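Beta-lactamase (Nostoc sp., PDB 6NHS) probably hydrolyses the beta-lactam ring of penicillin-type antibiotics, as a serine beta-lactamase of class D. Local coordinates at residues A[114-117]-A[118-121]; A[130-134]-A[135-139]; A[182-185]-A[186-189]. All blocks are in the same frame, centred on the assembly; numbering follows the deposited sequence.

Overall arrangement
The three contacts are local, each made within one helix or at its end, and they come in series along a chain whose six-stranded antiparallel sheet is packed with helices, the fold shared by serine beta-lactamases and penicillin-binding proteins. Interaction 1 lies on helix 113-123, interaction 2 closes the next helix, 125-135, and interaction 3 takes up most of helix 180-189. Their centres are about 18 to 19 Å apart, and none touches another. What connects them is helix 65-76: side chains from all three meet it. Lys-66 of a probable SxxK motif lies on that helix, with Ser-63 just before it, so three separate places in the fold reach this helix.

Interaction 1: residues A[114-117]-A[118-121]; sequences WFYQ and VLAR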
loop_
_atom_site.group_PDB
_atom_site.type_symbol
_atom_site.label_atom_id
_atom_site.label_comp_id
_atom_site.label_asym_id
_atom_site.label_seq_id
_atom_site.Cartn_x
_atom_site.Cartn_y
_atom_site.Cartn_z
ATOM N N TRP A 114 -14.446 2.196 -4.805
ATOM C CA TRP A 114 -15.122 2.643 -6.023
ATOM C C TRP A 114 -14.421 3.845 -6.653
ATOM O O TRP A 114 -14.380 3.958 -7.881
ATOM C CB TRP A 114 -16.598 2.956 -5.749
ATOM C CG TRP A 114 -16.881 4.179 -4.896
ATOM C CD1 TRP A 114 -17.254 4.187 -3.581
ATOM C CD2 TRP A 114 -16.842 5.557 -5.309
ATOM N NE1 TRP A 114 -17.439 5.481 -3.148
ATOM C CE2 TRP A 114 -17.192 6.340 -4.186
ATOM C CE3 TRP A 114 -16.553 6.202 -6.516
ATOM C CZ2 TRP A 114 -17.253 7.734 -4.236
ATOM C CZ3 TRP A 114 -16.612 7.589 -6.565
ATOM C CH2 TRP A 114 -16.957 8.339 -5.431
ATOM N N PHE A 115 -13.862 4.739 -5.832
ATOM C CA PHE A 115 -13.107 5.881 -6.346
ATOM C C PHE A 115 -11.937 5.410 -7.202
ATOM O O PHE A 115 -11.729 5.890 -8.324
ATOM C CB PHE A 115 -12.624 6.732 -5.164
ATOM C CG PHE A 115 -11.942 8.026 -5.554
ATOM C CD1 PHE A 115 -10.588 8.056 -5.868
ATOM C CD2 PHE A 115 -12.648 9.224 -5.555
ATOM C CE1 PHE A 115 -9.961 9.251 -6.209
ATOM C CE2 PHE A 115 -12.025 10.418 -5.885
ATOM C CZ PHE A 115 -10.686 10.433 -6.211
ATOM N N TYR A 116 -11.180 4.436 -6.702
ATOM C CA TYR A 116 -10.018 3.955 -7.436
ATOM C C TYR A 116 -10.397 3.072 -8.613
ATOM O O TYR A 116 -9.607 2.944 -9.554
ATOM C CB TYR A 116 -9.087 3.231 -6.468
ATOM C CG TYR A 116 -8.248 4.212 -5.690
ATOM C CD1 TYR A 116 -6.992 4.576 -6.143
ATOM C CD2 TYR A 116 -8.731 4.806 -4.529
ATOM C CE1 TYR A 116 -6.224 5.482 -5.452
ATOM C CE2 TYR A 116 -7.970 5.722 -3.830
ATOM C CZ TYR A 116 -6.714 6.052 -4.297
ATOM O OH TYR A 116 -5.934 6.953 -3.613
ATOM N N GLN A 117 -11.590 2.474 -8.600
ATOM C CA GLN A 117 -12.048 1.764 -9.788
ATOM C C GLN A 117 -12.346 2.735 -10.927
ATOM O O GLN A 117 -12.068 2.435 -12.095
ATOM C CB GLN A 117 -13.270 0.914 -9.452
ATOM C CG GLN A 117 -12.938 -0.312 -8.601
ATOM C CD GLN A 117 -14.181 -1.087 -8.211
ATOM O OE1 GLN A 117 -15.136 -0.521 -7.680
ATOM N NE2 GLN A 117 -14.184 -2.381 -8.494
ATOM N N VAL A 118 -12.906 3.908 -10.612
ATOM C CA VAL A 118 -13.079 4.938 -11.638
ATOM C C VAL A 118 -11.722 5.346 -12.202
ATOM O O VAL A 118 -11.543 5.448 -13.422
ATOM C CB VAL A 118 -13.833 6.157 -11.071
ATOM C CG1 VAL A 118 -13.900 7.272 -12.120
ATOM C CG2 VAL A 118 -15.233 5.768 -10.606
ATOM N N LEU A 119 -10.744 5.579 -11.318
ATOM C CA LEU A 119 -9.420 5.994 -11.779
ATOM C C LEU A 119 -8.827 4.967 -12.734
ATOM O O LEU A 119 -8.294 5.326 -13.789
ATOM C CB LEU A 119 -8.486 6.209 -10.589
ATOM C CG LEU A 119 -8.842 7.320 -9.591
ATOM C CD1 LEU A 119 -7.747 7.433 -8.540
ATOM C CD2 LEU A 119 -9.034 8.665 -10.299
ATOM N N ALA A 120 -8.941 3.680 -12.390
ATOM C CA ALA A 120 -8.363 2.630 -13.224
ATOM C C ALA A 120 -9.040 2.563 -14.586
ATOM O O ALA A 120 -8.366 2.383 -15.607
ATOM C CB ALA A 120 -8.461 1.283 -12.507
ATOM N N ARG A 121 -10.372 2.690 -14.621
ATOM C CA ARG A 121 -11.080 2.679 -15.897
ATOM C C ARG A 121 -10.643 3.839 -16.775
ATOM O O ARG A 121 -10.453 3.673 -17.986
ATOM C CB ARG A 121 -12.596 2.731 -15.676
ATOM C CG ARG A 121 -13.194 1.506 -15.006
ATOM C CD ARG A 121 -14.730 1.645 -14.842
ATOM N NE ARG A 121 -15.200 0.706 -13.833
ATOM C CZ ARG A 121 -15.714 1.043 -12.657
ATOM N NH1 ARG A 121 -15.896 2.320 -12.336
ATOM N NH2 ARG A 121 -16.073 0.087 -11.807
HETATM O O HOH W 1 -16.744 3.074 -9.427
HETATM O O HOH W 2 -17.232 0.342 -9.184
#
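Leu-119 lies one helical turn beyond Phe-115, and its CD1 methyl is shared between two aromatic rings. It comes obliquely to Phe-115, with CE1 of that ring 3.7 Å from Leu-119 CD1. Leu-119 and Tyr-116 run side by side and point the same way. The same methyl makes an off-centre CH-pi contact, 4.2 Å from Leu-119 CD1 to the centroid of the Tyr-116 ring and 29° off its normal. A branched, apolar leucine suits this spot because its methyl can serve both rings; Leu-119 and Phe-115 also touch Leu-86, while Phe-115 and Tyr-116 touch helix 104-110. Val-118 CG2 approaches the edge of the Trp-114 ring, near its plane, at 4.3 Å from CE3, the same i to i+4 spacing as the backbone bond from Leu-119 N to Phe-115 O.

The other side is polar. Arg-121 CG lies beside the backbone N (chi1 -66°), directing the chain back along Gln-117, where one guanidinium face lies over CB and the carbonyl O. Two waters sit in the guanidinium plane: one joins NH1 to Trp-114 O, the other lies 2.9 Å from Arg-121 NH2 and 2.7 Å from Gln-117 OE1. Asp-149 forms a salt bridge with NH2 and takes Gln-117 NE2 on its backbone O. Tyr-116 OH bonds Ser-70, reaching helix 65-76. The chemistry thus divides the helix into an aromatic side and a hydrated side where Asp-149 probably balances the arginine charge.

Interaction 2: residues A[130-134]-A[135-139]; sequences KFIKQ and VGYGN
The Tyr-137 ring meets Ile-132 obliquely: the CD1 methyl of Ile-132 comes within 4.0 Å of Tyr-137 CB and 4.1 Å of ring atom CD1. Three phenylalanines also meet this ring. Phe-65 and Phe-167 meet it edge-to-face, whereas the ring of Phe-68 is inclined to it by about 45°. A large flat residue suits a site with so many aromatic neighbours, and the tyrosine is sent there by CG lying anti to the backbone N (chi1 -175°), which carries the ring away from the helix end. Phe-131 touches Val-72 and Thr-76 of helix 65-76, the helix that also carries Phe-68.

Helix 125-135 stops here in a Schellman motif. Gly-136 is the C-prime residue, and its backbone angles (phi 76°, psi 41°) are ones at which glycine, without a CB, is at ease. The defining bond runs from Tyr-137 N back to Ile-132 O at 3.0 Å, in the carbonyl plane; Gly-136 N contributes a weak bond to Lys-133 O at 3.3 Å and another weak one to Ile-132 O. Ile-132 O therefore receives two amides as the chain turns out of the helix.

At the last helical residue, Val-135 N bonds Phe-131 O, and the beta-branched Val-135 places CG2 3.3 Å from that same oxygen while its side chain touches Phe-68 and Phe-167.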
loop_
_atom_site.group_PDB
_atom_site.type_symbol
_atom_site.label_atom_id
_atom_site.label_comp_id
_atom_site.label_asym_id
_atom_site.label_seq_id
_atom_site.Cartn_x
_atom_site.Cartn_y
_atom_site.Cartn_z
ATOM N N LYS A 130 1.359 -0.171 -19.396
ATOM C CA LYS A 130 2.629 0.509 -19.636
ATOM C C LYS A 130 3.272 0.951 -18.327
ATOM O O LYS A 130 4.467 0.726 -18.103
ATOM C CB LYS A 130 2.430 1.710 -20.564
ATOM C CG LYS A 130 2.180 1.347 -22.017
ATOM C CD LYS A 130 2.309 2.563 -22.925
ATOM C CE LYS A 130 1.620 2.332 -24.261
ATOM N NZ LYS A 130 1.971 1.008 -24.844
ATOM N N PHE A 131 2.489 1.581 -17.444
ATOM C CA PHE A 131 3.051 2.045 -16.176
ATOM C C PHE A 131 3.455 0.878 -15.282
ATOM O O PHE A 131 4.497 0.936 -14.617
ATOM C CB PHE A 131 2.053 2.953 -15.453
ATOM C CG PHE A 131 2.126 4.391 -15.886
ATOM C CD1 PHE A 131 3.053 5.253 -15.314
ATOM C CD2 PHE A 131 1.276 4.879 -16.868
ATOM C CE1 PHE A 131 3.129 6.585 -15.711
ATOM C CE2 PHE A 131 1.341 6.205 -17.269
ATOM C CZ PHE A 131 2.270 7.061 -16.694
ATOM N N ILE A 132 2.644 -0.184 -15.253
ATOM C CA ILE A 132 2.979 -1.370 -14.463
ATOM C C ILE A 132 4.343 -1.913 -14.873
ATOM O O ILE A 132 5.192 -2.227 -14.030
ATOM C CB ILE A 132 1.880 -2.438 -14.616
ATOM C CG1 ILE A 132 0.615 -2.042 -13.844
ATOM C CG2 ILE A 132 2.383 -3.792 -14.149
ATOM C CD1 ILE A 132 0.689 -2.295 -12.341
ATOM N N LYS A 133 4.575 -2.033 -16.177
ATOM C CA LYS A 133 5.826 -2.613 -16.652
ATOM C C LYS A 133 6.987 -1.631 -16.533
ATOM O O LYS A 133 8.112 -2.036 -16.220
ATOM C CB LYS A 133 5.655 -3.096 -18.091
ATOM C CG LYS A 133 4.683 -4.263 -18.211
ATOM C CD LYS A 133 4.631 -4.821 -19.622
ATOM C CE LYS A 133 3.802 -6.097 -19.669
ATOM N NZ LYS A 133 3.758 -6.710 -21.034
ATOM N N GLN A 134 6.739 -0.339 -16.764
ATOM C CA GLN A 134 7.805 0.650 -16.619
ATOM C C GLN A 134 8.278 0.736 -15.173
ATOM O O GLN A 134 9.486 0.800 -14.906
ATOM C CB GLN A 134 7.315 2.009 -17.116
ATOM C CG GLN A 134 8.407 3.010 -17.423
ATOM C CD GLN A 134 7.879 4.221 -18.175
ATOM O OE1 GLN A 134 8.650 5.070 -18.626
ATOM N NE2 GLN A 134 6.557 4.307 -18.315
ATOM N N VAL A 135 7.339 0.725 -14.225
ATOM C CA VAL A 135 7.677 0.748 -12.803
ATOM C C VAL A 135 8.206 -0.606 -12.342
ATOM O O VAL A 135 9.006 -0.683 -11.398
ATOM C CB VAL A 135 6.440 1.186 -11.990
ATOM C CG1 VAL A 135 6.653 0.990 -10.492
ATOM C CG2 VAL A 135 6.103 2.643 -12.290
ATOM N N GLY A 136 7.788 -1.686 -12.993
ATOM C CA GLY A 136 8.138 -3.012 -12.522
ATOM C C GLY A 136 7.342 -3.444 -11.312
ATOM O O GLY A 136 7.901 -4.052 -10.394
ATOM N N TYR A 137 6.035 -3.161 -11.290
ATOM C CA TYR A 137 5.230 -3.340 -10.084
ATOM C C TYR A 137 4.781 -4.793 -9.947
ATOM O O TYR A 137 4.037 -5.295 -10.795
ATOM C CB TYR A 137 4.013 -2.413 -10.118
ATOM C CG TYR A 137 3.194 -2.458 -8.845
ATOM C CD1 TYR A 137 2.164 -3.378 -8.692
ATOM C CD2 TYR A 137 3.465 -1.595 -7.791
ATOM C CE1 TYR A 137 1.415 -3.436 -7.528
ATOM C CE2 TYR A 137 2.717 -1.642 -6.615
ATOM C CZ TYR A 137 1.685 -2.564 -6.500
ATOM O OH TYR A 137 0.935 -2.635 -5.344
ATOM N N GLY A 138 5.207 -5.456 -8.870
ATOM C CA GLY A 138 4.704 -6.793 -8.567
ATOM C C GLY A 138 4.990 -7.795 -9.672
ATOM O O GLY A 138 6.063 -7.788 -10.288
ATOM N N ASN A 139 4.015 -8.675 -9.935
ATOM C CA ASN A 139 4.146 -9.686 -10.983
ATOM C C ASN A 139 3.734 -9.173 -12.360
ATOM O O ASN A 139 3.625 -9.973 -13.295
ATOM C CB ASN A 139 3.346 -10.949 -10.623
ATOM C CG ASN A 139 1.826 -10.759 -10.733
ATOM O OD1 ASN A 139 1.335 -9.658 -10.944
ATOM N ND2 ASN A 139 1.082 -11.848 -10.570
#

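Interaction 3: residues A[182-185]-A[186-189]; sequences TLDL and VQDI. With FMT (formic acid), chain I.
Gln-187 runs its side chain back past the carbonyl oxygen of Leu-183, the residue one turn before it, in helix 180-189 of the serine beta-lactamase fold. From CB outward nearly every atom passes the same acceptor: CB is 3.3 Å from Leu-183 O, CG is 3.2 Å from Leu-183 O, and CD still lies 3.6 Å from it. The path follows from CG lying beside the backbone N, anti to the carbonyl carbon (chi1 -71°), with the chain extended beyond. At the tip, OE1 and Leu-183 O are both acceptors and form no bond. OE1 turns instead to a water, which donates to it at 2.7 Å and also donates to Asp-184 OD1; that carboxylate oxygen is further bonded by Gln-180 NE2. A long, uncharged amide suits this position, since its aliphatic part can pass the helix backbone while its oxygen takes the water, and the side chain also touches His-172.

In the backbone, Leu-183 O takes Gln-187 N, and Leu-185 O takes Ile-189 N. Asp-188 N bonds Asp-184 O and, weakly, Leu-185 O. Val-186 is buried and Leu-185 partly so, and their apolar side chains fit against Leu-74 of helix 65-76. Asp-188, on an exposed side, forms a salt bridge with Arg-105.

Thr-182 begins the segment near a formic acid molecule, probably from the crystallisation liquor, which is hydrogen-bonded to Arg-181 and Ser-179. The Thr-182 hydroxyl lies by Glu-75 OE1, Ser-179 OG and the formic acid, with Thr-182 OG1 standing 2.8 Å from the formic acid O1.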
loop_
_atom_site.group_PDB
_atom_site.type_symbol
_atom_site.label_atom_id
_atom_site.label_comp_id
_atom_site.label_asym_id
_atom_site.label_seq_id
_atom_site.Cartn_x
_atom_site.Cartn_y
_atom_site.Cartn_z
ATOM N N THR A 182 3.434 15.020 -8.932
ATOM C CA THR A 182 2.753 13.764 -8.630
ATOM C C THR A 182 3.292 13.146 -7.346
ATOM O O THR A 182 2.522 12.705 -6.484
ATOM C CB THR A 182 2.908 12.786 -9.797
ATOM O OG1 THR A 182 2.276 13.323 -10.963
ATOM C CG2 THR A 182 2.271 11.442 -9.455
ATOM N N LEU A 183 4.622 13.109 -7.202
ATOM C CA LEU A 183 5.227 12.549 -5.995
ATOM C C LEU A 183 4.799 13.320 -4.755
ATOM O O LEU A 183 4.452 12.724 -3.730
ATOM C CB LEU A 183 6.754 12.563 -6.109
ATOM C CG LEU A 183 7.398 11.847 -7.291
ATOM C CD1 LEU A 183 8.919 11.968 -7.219
ATOM C CD2 LEU A 183 6.964 10.392 -7.327
ATOM N N ASP A 184 4.855 14.655 -4.824
ATOM C CA ASP A 184 4.486 15.478 -3.677
ATOM C C ASP A 184 3.057 15.198 -3.232
ATOM O O ASP A 184 2.780 15.097 -2.031
ATOM C CB ASP A 184 4.636 16.964 -4.019
ATOM C CG ASP A 184 6.086 17.409 -4.119
ATOM O OD1 ASP A 184 6.988 16.653 -3.706
ATOM O OD2 ASP A 184 6.313 18.526 -4.621
ATOM N N LEU A 185 2.130 15.083 -4.184
ATOM C CA LEU A 185 0.731 14.873 -3.818
ATOM C C LEU A 185 0.532 13.502 -3.184
ATOM O O LEU A 185 -0.127 13.381 -2.146
ATOM C CB LEU A 185 -0.167 15.042 -5.046
ATOM C CG LEU A 185 -0.236 16.454 -5.629
ATOM C CD1 LEU A 185 -1.017 16.457 -6.943
ATOM C CD2 LEU A 185 -0.856 17.416 -4.625
ATOM N N VAL A 186 1.111 12.460 -3.781
ATOM C CA VAL A 186 0.889 11.113 -3.260
ATOM C C VAL A 186 1.572 10.933 -1.909
ATOM O O VAL A 186 1.010 10.321 -0.991
ATOM C CB VAL A 186 1.350 10.064 -4.284
ATOM C CG1 VAL A 186 1.281 8.667 -3.679
ATOM C CG2 VAL A 186 0.475 10.153 -5.548
ATOM N N GLN A 187 2.791 11.456 -1.760
ATOM C CA GLN A 187 3.464 11.347 -0.473
ATOM C C GLN A 187 2.685 12.069 0.619
ATOM O O GLN A 187 2.701 11.637 1.774
ATOM C CB GLN A 187 4.896 11.879 -0.582
ATOM C CG GLN A 187 5.793 10.939 -1.403
ATOM C CD GLN A 187 7.181 11.489 -1.662
ATOM O OE1 GLN A 187 7.360 12.683 -1.932
ATOM N NE2 GLN A 187 8.181 10.610 -1.591
ATOM N N ASP A 188 1.960 13.134 0.269
ATOM C CA ASP A 188 1.185 13.842 1.283
ATOM C C ASP A 188 -0.044 13.049 1.710
ATOM O O ASP A 188 -0.352 12.986 2.907
ATOM C CB ASP A 188 0.779 15.225 0.782
ATOM C CG ASP A 188 0.198 16.084 1.885
ATOM O OD1 ASP A 188 0.954 16.487 2.788
ATOM O OD2 ASP A 188 -1.020 16.352 1.857
ATOM N N ILE A 189 -0.770 12.449 0.758
ATOM C CA ILE A 189 -1.973 11.714 1.138
ATOM C C ILE A 189 -1.637 10.401 1.836
ATOM O O ILE A 189 -2.509 9.822 2.493
ATOM C CB ILE A 189 -2.905 11.440 -0.066
ATOM C CG1 ILE A 189 -2.364 10.309 -0.941
ATOM C CG2 ILE A 189 -3.159 12.722 -0.884
ATOM C CD1 ILE A 189 -3.271 9.998 -2.147
HETATM C C FMT I . 1.173 15.777 -12.849
HETATM O O1 FMT I . 1.019 15.788 -11.624
HETATM O O2 FMT I . 2.228 16.057 -13.426
HETATM O O HOH W 3 7.193 15.313 -1.162
#